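Local coordinates for YflH protein (Bacillus subtilis, PDB 3D0W) that is of unknown function but is a small all-helical member of the DUF3243 family, seen here as a two-chain assembly, at residues Ala58-Tyr63 / Leu96-Val101; Ala65-Pro70 / Leu77-Trp82. All coordinates share one frame; numbering follows the deposited sequence.

Contact 1 is buried near the centre of the chain. Contact 2 lies further out and is partly buried. Contact 1 joins helix 56-65 to helix 87-101 through aliphatic carbons alone. Contact 2 pairs the chain following helix 56-65 with helix 73-84, and its chemistry is mixed: an imidazole, an amide and a water, with a proline and a tryptophan beside them. Contact 2 is nested within the chain loop that contact 1 closes. The two meet where Leu97 packs on Leu78 and where the Trp82 ring comes near Gly61. Both segments 96-101 and 77-82 also reach the second subunit.

Contact 1: residues Ala58-Tyr63 / Leu96-Val101; sequences AILGDY and LLVKLV
No flat group takes part where Leu60 meets Leu97 and Val98; aliphatic side chains make the contact. The nearest ring, Tyr63, turns to Leu36 and Gln39 of helix 23-48 instead. Leu60 reaches across with one methyl. Its CD1 lies 3.6 Å from Val98 CG2 and 3.8 Å from Leu97 CD2. The same CD1 also touches CB and CG of Leu97, where the two side chains cross at a slant. Val101 closes the group more loosely, with CG2 4.4 Å from Leu60 CD1. In Leu60, CG stands anti to the carbonyl carbon (chi1 -68°), which directs the branch at helix 87-101. The segments 58-63 and 96-101 belong to an all-helical fold. Their axes are steeply crossed, at 108°, and approach to 10.0 Å. The two segments bury 168 Å² between them. Leu97 and Val101 also pack on Leu36 of helix 23-48, which places that long helix over the junction. Leu97 further meets Leu81 of the second subunit, and Lys99 NZ forms a salt bridge with Glu89 of that subunit.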
loop_
_atom_site.group_PDB
_atom_site.type_symbol
_atom_site.label_atom_id
_atom_site.label_comp_id
_atom_site.label_asym_id
_atom_site.label_seq_id
_atom_site.Cartn_x
_atom_site.Cartn_y
_atom_site.Cartn_z
ATOM N N ALA A 58 -15.869 -4.113 0.344
ATOM C CA ALA A 58 -16.787 -3.011 0.069
ATOM C C ALA A 58 -16.648 -1.964 1.170
ATOM O O ALA A 58 -16.599 -0.765 0.903
ATOM C CB ALA A 58 -18.226 -3.521 0.000
ATOM N N ILE A 59 -16.565 -2.431 2.413
ATOM C CA ILE A 59 -16.424 -1.535 3.551
ATOM C C ILE A 59 -15.100 -0.770 3.511
ATOM O O ILE A 59 -15.073 0.444 3.723
ATOM C CB ILE A 59 -16.544 -2.311 4.874
ATOM C CG1 ILE A 59 -17.954 -2.907 4.991
ATOM C CG2 ILE A 59 -16.259 -1.388 6.048
ATOM C CD1 ILE A 59 -18.084 -3.991 6.068
ATOM N N LEU A 60 -14.002 -1.465 3.232
ATOM C CA LEU A 60 -12.705 -0.798 3.166
ATOM C C LEU A 60 -12.664 0.172 1.980
ATOM O O LEU A 60 -12.021 1.217 2.052
ATOM C CB LEU A 60 -11.569 -1.833 3.071
ATOM C CG LEU A 60 -11.368 -2.675 4.343
ATOM C CD1 LEU A 60 -10.188 -3.623 4.191
ATOM C CD2 LEU A 60 -11.125 -1.740 5.526
ATOM N N GLY A 61 -13.358 -0.178 0.898
ATOM C CA GLY A 61 -13.404 0.692 -0.271
ATOM C C GLY A 61 -14.114 1.991 0.076
ATOM O O GLY A 61 -13.638 3.083 -0.261
ATOM N N ASP A 62 -15.257 1.873 0.752
ATOM C CA ASP A 62 -16.007 3.051 1.174
ATOM C C ASP A 62 -15.131 3.893 2.103
ATOM O O ASP A 62 -15.154 5.124 2.049
ATOM C CB ASP A 62 -17.299 2.654 1.901
ATOM C CG ASP A 62 -18.339 2.054 0.967
ATOM O OD1 ASP A 62 -18.229 2.248 -0.264
ATOM O OD2 ASP A 62 -19.277 1.397 1.466
ATOM N N TYR A 63 -14.358 3.225 2.952
ATOM C CA TYR A 63 -13.460 3.910 3.883
ATOM C C TYR A 63 -12.448 4.771 3.118
ATOM O O TYR A 63 -12.292 5.968 3.394
ATOM C CB TYR A 63 -12.729 2.879 4.751
ATOM C CG TYR A 63 -11.408 3.354 5.326
ATOM C CD1 TYR A 63 -11.349 4.424 6.226
ATOM C CD2 TYR A 63 -10.216 2.739 4.962
ATOM C CE1 TYR A 63 -10.128 4.865 6.745
ATOM C CE2 TYR A 63 -8.997 3.166 5.471
ATOM C CZ TYR A 63 -8.957 4.228 6.359
ATOM O OH TYR A 63 -7.741 4.640 6.851
ATOM N N LEU A 96 -6.911 -6.917 -1.376
ATOM C CA LEU A 96 -5.606 -7.215 -0.788
ATOM C C LEU A 96 -5.546 -6.706 0.649
ATOM O O LEU A 96 -4.986 -7.362 1.536
ATOM C CB LEU A 96 -4.486 -6.577 -1.623
ATOM C CG LEU A 96 -3.058 -7.039 -1.326
ATOM C CD1 LEU A 96 -2.960 -8.548 -1.561
ATOM C CD2 LEU A 96 -2.062 -6.301 -2.208
ATOM N N LEU A 97 -6.126 -5.533 0.873
ATOM C CA LEU A 97 -6.155 -4.934 2.199
ATOM C C LEU A 97 -6.965 -5.798 3.172
ATOM O O LEU A 97 -6.669 -5.832 4.364
ATOM C CB LEU A 97 -6.760 -3.528 2.138
ATOM C CG LEU A 97 -6.445 -2.647 3.350
ATOM C CD1 LEU A 97 -4.971 -2.280 3.310
ATOM C CD2 LEU A 97 -7.306 -1.379 3.338
ATOM N N VAL A 98 -8.000 -6.472 2.679
ATOM C CA VAL A 98 -8.798 -7.335 3.545
ATOM C C VAL A 98 -7.928 -8.515 3.995
ATOM O O VAL A 98 -7.987 -8.938 5.151
ATOM C CB VAL A 98 -10.065 -7.862 2.822
ATOM C CG1 VAL A 98 -10.695 -9.021 3.613
ATOM C CG2 VAL A 98 -11.080 -6.733 2.678
ATOM N N LYS A 99 -7.122 -9.041 3.074
ATOM C CA LYS A 99 -6.226 -10.149 3.387
ATOM C C LYS A 99 -5.182 -9.679 4.406
ATOM O O LYS A 99 -4.776 -10.433 5.291
ATOM C CB LYS A 99 -5.538 -10.651 2.102
ATOM C CG LYS A 99 -6.488 -11.353 1.115
ATOM C CD LYS A 99 -5.874 -11.515 -0.292
ATOM C CE LYS A 99 -4.712 -12.499 -0.314
ATOM N NZ LYS A 99 -4.150 -12.757 -1.697
ATOM N N LEU A 100 -4.744 -8.429 4.278
ATOM C CA LEU A 100 -3.762 -7.879 5.201
ATOM C C LEU A 100 -4.383 -7.741 6.591
ATOM O O LEU A 100 -3.766 -8.104 7.597
ATOM C CB LEU A 100 -3.250 -6.529 4.687
ATOM C CG LEU A 100 -2.370 -5.650 5.578
ATOM C CD1 LEU A 100 -1.544 -4.726 4.708
ATOM C CD2 LEU A 100 -3.234 -4.843 6.553
ATOM N N VAL A 101 -5.612 -7.242 6.647
ATOM C CA VAL A 101 -6.290 -7.088 7.929
ATOM C C VAL A 101 -6.483 -8.439 8.632
ATOM O O VAL A 101 -6.234 -8.561 9.836
ATOM C CB VAL A 101 -7.657 -6.394 7.752
ATOM C CG1 VAL A 101 -8.478 -6.506 9.031
ATOM C CG2 VAL A 101 -7.437 -4.929 7.402
#

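Contact 2: residues Ala65-Pro70 / Leu77-Trp82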
loop_
_atom_site.group_PDB
_atom_site.type_symbol
_atom_site.label_atom_id
_atom_site.label_comp_id
_atom_site.label_asym_id
_atom_site.label_seq_id
_atom_site.Cartn_x
_atom_site.Cartn_y
_atom_site.Cartn_z
ATOM N N ALA A 65 -12.722 5.755 0.144
ATOM C CA ALA A 65 -13.458 6.739 -0.648
ATOM C C ALA A 65 -13.761 8.014 0.146
ATOM O O ALA A 65 -14.091 9.044 -0.433
ATOM C CB ALA A 65 -14.755 6.128 -1.178
ATOM N N LYS A 66 -13.640 7.941 1.469
ATOM C CA LYS A 66 -13.899 9.094 2.330
ATOM C C LYS A 66 -12.790 10.135 2.240
ATOM O O LYS A 66 -13.007 11.314 2.535
ATOM C CB LYS A 66 -14.037 8.651 3.785
ATOM C CG LYS A 66 -15.300 7.875 4.087
ATOM C CD LYS A 66 -15.307 7.406 5.541
ATOM C CE LYS A 66 -16.650 6.814 5.927
ATOM N NZ LYS A 66 -17.079 5.754 4.975
ATOM N N HIS A 67 -11.604 9.693 1.832
ATOM C CA HIS A 67 -10.454 10.577 1.720
ATOM C C HIS A 67 -10.142 11.242 3.062
ATOM O O HIS A 67 -9.916 12.445 3.135
ATOM C CB HIS A 67 -10.700 11.640 0.643
ATOM C CG HIS A 67 -10.859 11.073 -0.735
ATOM N ND1 HIS A 67 -9.858 10.367 -1.368
ATOM C CD2 HIS A 67 -11.909 11.082 -1.590
ATOM C CE1 HIS A 67 -10.284 9.967 -2.554
ATOM N NE2 HIS A 67 -11.526 10.387 -2.712
ATOM N N GLU A 68 -10.136 10.447 4.125
ATOM C CA GLU A 68 -9.824 10.954 5.457
ATOM C C GLU A 68 -8.363 11.385 5.514
ATOM O O GLU A 68 -7.497 10.787 4.859
ATOM C CB GLU A 68 -10.083 9.873 6.508
ATOM C CG GLU A 68 -11.531 9.411 6.568
ATOM C CD GLU A 68 -11.790 8.420 7.687
ATOM O OE1 GLU A 68 -12.950 7.976 7.831
ATOM O OE2 GLU A 68 -10.838 8.082 8.422
ATOM N N GLU A 69 -8.084 12.425 6.297
ATOM C CA GLU A 69 -6.720 12.927 6.432
ATOM C C GLU A 69 -5.801 11.848 6.998
ATOM O O GLU A 69 -6.061 11.304 8.074
ATOM C CB GLU A 69 -6.695 14.148 7.353
ATOM C CG GLU A 69 -5.326 14.805 7.482
ATOM C CD GLU A 69 -5.319 15.917 8.518
ATOM O OE1 GLU A 69 -6.103 16.879 8.368
ATOM O OE2 GLU A 69 -4.537 15.829 9.487
ATOM N N PRO A 70 -4.709 11.522 6.282
ATOM C CA PRO A 70 -3.764 10.497 6.744
ATOM C C PRO A 70 -3.110 10.870 8.076
ATOM O O PRO A 70 -2.652 11.994 8.258
ATOM C CB PRO A 70 -2.749 10.427 5.602
ATOM C CG PRO A 70 -3.588 10.771 4.392
ATOM C CD PRO A 70 -4.389 11.946 4.909
ATOM N N LEU A 77 0.282 6.311 2.259
ATOM C CA LEU A 77 0.521 5.465 1.088
ATOM C C LEU A 77 -0.807 4.972 0.503
ATOM O O LEU A 77 -1.008 5.014 -0.711
ATOM C CB LEU A 77 1.406 4.265 1.455
ATOM C CG LEU A 77 1.722 3.273 0.320
ATOM C CD1 LEU A 77 2.457 3.993 -0.783
ATOM C CD2 LEU A 77 2.586 2.120 0.846
ATOM N N LEU A 78 -1.724 4.514 1.356
ATOM C CA LEU A 78 -3.004 4.020 0.867
ATOM C C LEU A 78 -3.775 5.052 0.068
ATOM O O LEU A 78 -4.310 4.740 -1.000
ATOM C CB LEU A 78 -3.897 3.539 2.012
ATOM C CG LEU A 78 -3.742 2.091 2.456
ATOM C CD1 LEU A 78 -4.790 1.784 3.528
ATOM C CD2 LEU A 78 -3.921 1.159 1.236
ATOM N N GLN A 79 -3.848 6.272 0.585
ATOM C CA GLN A 79 -4.584 7.321 -0.114
ATOM C C GLN A 79 -3.925 7.693 -1.438
ATOM O O GLN A 79 -4.614 7.960 -2.417
ATOM C CB GLN A 79 -4.723 8.569 0.761
ATOM C CG GLN A 79 -5.709 8.418 1.916
ATOM C CD GLN A 79 -7.122 8.046 1.467
ATOM O OE1 GLN A 79 -7.619 8.525 0.444
ATOM N NE2 GLN A 79 -7.781 7.199 2.249
ATOM N N GLU A 80 -2.598 7.724 -1.461
ATOM C CA GLU A 80 -1.872 8.054 -2.686
ATOM C C GLU A 80 -2.078 6.953 -3.738
ATOM O O GLU A 80 -2.221 7.240 -4.925
ATOM C CB GLU A 80 -0.385 8.235 -2.396
ATOM C CG GLU A 80 -0.028 9.545 -1.705
ATOM C CD GLU A 80 -0.398 10.769 -2.530
ATOM O OE1 GLU A 80 -0.170 10.766 -3.760
ATOM O OE2 GLU A 80 -0.908 11.743 -1.946
ATOM N N LEU A 81 -2.099 5.698 -3.298
ATOM C CA LEU A 81 -2.330 4.577 -4.209
ATOM C C LEU A 81 -3.745 4.669 -4.757
ATOM O O LEU A 81 -3.976 4.486 -5.946
ATOM C CB LEU A 81 -2.153 3.233 -3.476
ATOM C CG LEU A 81 -0.710 2.781 -3.223
ATOM C CD1 LEU A 81 -0.674 1.562 -2.276
ATOM C CD2 LEU A 81 -0.067 2.422 -4.561
ATOM N N TRP A 82 -4.696 4.971 -3.876
ATOM C CA TRP A 82 -6.097 5.072 -4.252
ATOM C C TRP A 82 -6.309 6.173 -5.285
ATOM O O TRP A 82 -7.133 6.035 -6.192
ATOM C CB TRP A 82 -6.938 5.379 -3.002
ATOM C CG TRP A 82 -8.387 5.052 -3.112
ATOM C CD1 TRP A 82 -9.425 5.933 -3.190
ATOM C CD2 TRP A 82 -8.972 3.742 -3.085
ATOM N NE1 TRP A 82 -10.620 5.253 -3.205
ATOM C CE2 TRP A 82 -10.371 3.909 -3.142
ATOM C CE3 TRP A 82 -8.447 2.445 -3.019
ATOM C CZ2 TRP A 82 -11.259 2.826 -3.129
ATOM C CZ3 TRP A 82 -9.328 1.365 -3.009
ATOM C CH2 TRP A 82 -10.720 1.566 -3.064
HETATM O O HOH W 1 -7.114 9.123 -2.277
#
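His67 and Gln79 mark the closest backbone approach, with their CA atoms 7.0 Å apart. His67 is the first residue to leave helical geometry after helix 56-65, and its phi is positive (58°), in the left-handed region. From Glu68 to Pro70 the chain is extended and runs past helix 73-84. Gln79 has the largest share of the contact. Its chain bends at chi2 (-58°), which brings the amide toward the loop. His67 ND1 gives a weak hydrogen bond to Gln79 OE1, 3.4 Å long and bent to 143°. The imidazole and amide planes are far from coplanar. A water lies at the imidazole edge, in the ring plane, and accepts weakly from the same N-H, which is thus divided between OE1 and the water. It donates to Gln79 OE1 and to Gln79 O, both at 2.8 Å. OE1 thus accepts from the water and, weakly, from the ring. Nearer the backbone, Gln79 CG packs on Pro70 CG at 4.0 Å. His67 CE1 comes to the edge of the Trp82 indole, 4.2 Å from CD1. An alanine in place of Gln79 would probably leave His67 ND1 without its amide partner, and Pro70 without the methylene it packs on. Gln79 and Trp82 both touch Leu64 of helix 56-65. Trp82 also packs on Leu93 and makes a cation-pi contact with Lys90, both of helix 87-101, while Glu68 OE2 bonds to Tyr35 OH of helix 23-48.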